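Endo-alpha-mannosidase (Bacteroides thetaiotaomicron, PDB 4AD0) probably hydrolyses internal alpha-mannosidic bonds of glycans, acting as an endo-alpha-mannosidase of glycoside hydrolase family 99. Local coordinates at residues T42-Y47 with A115-L120. Numbering follows the deposited sequence.
Sequences TISFYY and ANVGVL
Ser44 N donates to Val119 O at 3.0 Å, a fairly straight bond. Val119 N gives a weak, bent bond back to Thr42 O, at 3.3 Å. The same Val119 O also receives a CA-H contact from Ile43 CA. The side chains of Ile43 and Val119 lie alongside each other and point the same way, with Ile43 CG1 3.6 Å from Val119 CB. The first torsion of Ile43 (chi1 -48°) sets CG1 anti to the carbonyl carbon and lays it against that CB, with CG2 more loosely beside Val119 CG1. With an alanine here both branches are gone, and Val119 is likely to lose its apolar neighbour on that flank. On the other face of the sheet, Leu120 CD2 comes obliquely to the Tyr46 ring, 3.6 Å from CD2 of the tyrosine. Leu120 CG lies 4.0 Å from Ser44 OG, a buried hydroxyl with no polar partner in the model. Near the start of the strands, the Thr42 and Val117 side chains cross at about a right angle, their CG2 methyls 3.9 Å apart, while the Thr42 hydroxyl bonds to Asp39. Helix 102-115 packs over the Leu120 face, with His112 touching Ser44, Val117 and Leu120. A Schellman motif at Asn116 ends this helix and leads into strand 117-124. The pairing joins the first two parallel strands of a TIM barrel, the (beta/alpha)8 fold of family 99.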
loop_
_atom_site.group_PDB
_atom_site.type_symbol
_atom_site.label_atom_id
_atom_site.label_comp_id
_atom_site.label_asym_id
_atom_site.label_seq_id
_atom_site.Cartn_x
_atom_site.Cartn_y
_atom_site.Cartn_z
ATOM N N THR A 42 -4.651 1.656 9.823
ATOM C CA THR A 42 -4.986 0.890 8.617
ATOM C C THR A 42 -4.521 1.653 7.384
ATOM O O THR A 42 -4.979 2.767 7.126
ATOM C CB THR A 42 -6.503 0.629 8.516
ATOM O OG1 THR A 42 -6.917 -0.191 9.617
ATOM C CG2 THR A 42 -6.851 -0.080 7.216
ATOM N N ILE A 43 -3.610 1.054 6.617
ATOM C CA ILE A 43 -3.028 1.740 5.459
ATOM C C ILE A 43 -3.271 1.028 4.117
ATOM O O ILE A 43 -2.882 -0.132 3.945
ATOM C CB ILE A 43 -1.509 1.944 5.664
ATOM C CG1 ILE A 43 -1.242 2.536 7.060
ATOM C CG2 ILE A 43 -0.938 2.834 4.579
ATOM C CD1 ILE A 43 -0.003 2.006 7.738
ATOM N N SER A 44 -3.878 1.730 3.160
ATOM C CA SER A 44 -3.974 1.198 1.788
ATOM C C SER A 44 -2.767 1.587 0.919
ATOM O O SER A 44 -2.196 2.668 1.070
ATOM C CB SER A 44 -5.275 1.638 1.106
ATOM O OG SER A 44 -5.220 3.015 0.737
ATOM N N PHE A 45 -2.387 0.693 0.012
ATOM C CA PHE A 45 -1.417 1.005 -1.018
ATOM C C PHE A 45 -2.178 1.602 -2.181
ATOM O O PHE A 45 -3.105 0.967 -2.708
ATOM C CB PHE A 45 -0.645 -0.261 -1.420
ATOM C CG PHE A 45 0.273 -0.768 -0.330
ATOM C CD1 PHE A 45 1.237 0.064 0.218
ATOM C CD2 PHE A 45 0.140 -2.069 0.172
ATOM C CE1 PHE A 45 2.070 -0.385 1.237
ATOM C CE2 PHE A 45 0.982 -2.531 1.188
ATOM C CZ PHE A 45 1.948 -1.685 1.715
ATOM N N TYR A 46 -1.788 2.832 -2.536
ATOM C CA TYR A 46 -2.480 3.679 -3.510
ATOM C C TYR A 46 -1.552 3.984 -4.701
ATOM O O TYR A 46 -0.373 4.333 -4.531
ATOM C CB TYR A 46 -2.913 5.016 -2.859
ATOM C CG TYR A 46 -3.708 5.939 -3.777
ATOM C CD1 TYR A 46 -3.072 6.850 -4.628
ATOM C CD2 TYR A 46 -5.106 5.914 -3.769
ATOM C CE1 TYR A 46 -3.815 7.691 -5.471
ATOM C CE2 TYR A 46 -5.852 6.745 -4.588
ATOM C CZ TYR A 46 -5.205 7.616 -5.439
ATOM O OH TYR A 46 -5.968 8.415 -6.227
ATOM N N TYR A 47 -2.108 3.878 -5.902
ATOM C CA TYR A 47 -1.365 4.156 -7.123
ATOM C C TYR A 47 -1.944 5.373 -7.827
ATOM O O TYR A 47 -3.158 5.547 -7.898
ATOM C CB TYR A 47 -1.298 2.878 -7.971
ATOM C CG TYR A 47 -0.641 1.782 -7.122
ATOM C CD1 TYR A 47 -1.378 1.064 -6.163
ATOM C CD2 TYR A 47 0.729 1.537 -7.207
ATOM C CE1 TYR A 47 -0.753 0.097 -5.332
ATOM C CE2 TYR A 47 1.351 0.579 -6.407
ATOM C CZ TYR A 47 0.616 -0.129 -5.476
ATOM O OH TYR A 47 1.267 -1.068 -4.699
ATOM N N ALA A 115 -14.737 3.000 3.303
ATOM C CA ALA A 115 -13.985 1.827 3.721
ATOM C C ALA A 115 -13.502 1.934 5.171
ATOM O O ALA A 115 -13.062 0.939 5.738
ATOM C CB ALA A 115 -12.787 1.571 2.761
ATOM N N ASN A 116 -13.584 3.130 5.767
ATOM C CA ASN A 116 -13.099 3.366 7.137
ATOM C C ASN A 116 -11.547 3.360 7.250
ATOM O O ASN A 116 -10.989 3.093 8.329
ATOM C CB ASN A 116 -13.703 2.354 8.125
ATOM C CG ASN A 116 -15.128 2.699 8.554
ATOM O OD1 ASN A 116 -15.883 3.354 7.822
ATOM N ND2 ASN A 116 -15.504 2.249 9.748
ATOM N N VAL A 117 -10.862 3.661 6.145
ATOM C CA VAL A 117 -9.395 3.580 6.075
ATOM C C VAL A 117 -8.830 4.993 6.184
ATOM O O VAL A 117 -9.247 5.889 5.436
ATOM C CB VAL A 117 -8.924 2.914 4.762
ATOM C CG1 VAL A 117 -7.383 2.964 4.629
ATOM C CG2 VAL A 117 -9.376 1.476 4.704
ATOM N N GLY A 118 -7.908 5.201 7.127
ATOM C CA GLY A 118 -7.425 6.553 7.429
ATOM C C GLY A 118 -6.100 6.934 6.783
ATOM O O GLY A 118 -5.696 8.101 6.796
ATOM N N VAL A 119 -5.406 5.950 6.230
ATOM C CA VAL A 119 -4.095 6.211 5.680
ATOM C C VAL A 119 -3.971 5.669 4.278
ATOM O O VAL A 119 -4.397 4.544 3.991
ATOM C CB VAL A 119 -2.963 5.707 6.603
ATOM C CG1 VAL A 119 -1.663 6.437 6.294
ATOM C CG2 VAL A 119 -3.337 5.910 8.068
ATOM N N LEU A 120 -3.436 6.501 3.394
ATOM C CA LEU A 120 -3.093 6.073 2.034
ATOM C C LEU A 120 -1.555 6.074 1.943
ATOM O O LEU A 120 -0.910 6.941 2.510
ATOM C CB LEU A 120 -3.696 6.999 0.980
ATOM C CG LEU A 120 -5.181 7.045 0.622
ATOM C CD1 LEU A 120 -6.032 7.733 1.714
ATOM C CD2 LEU A 120 -5.367 7.823 -0.692
#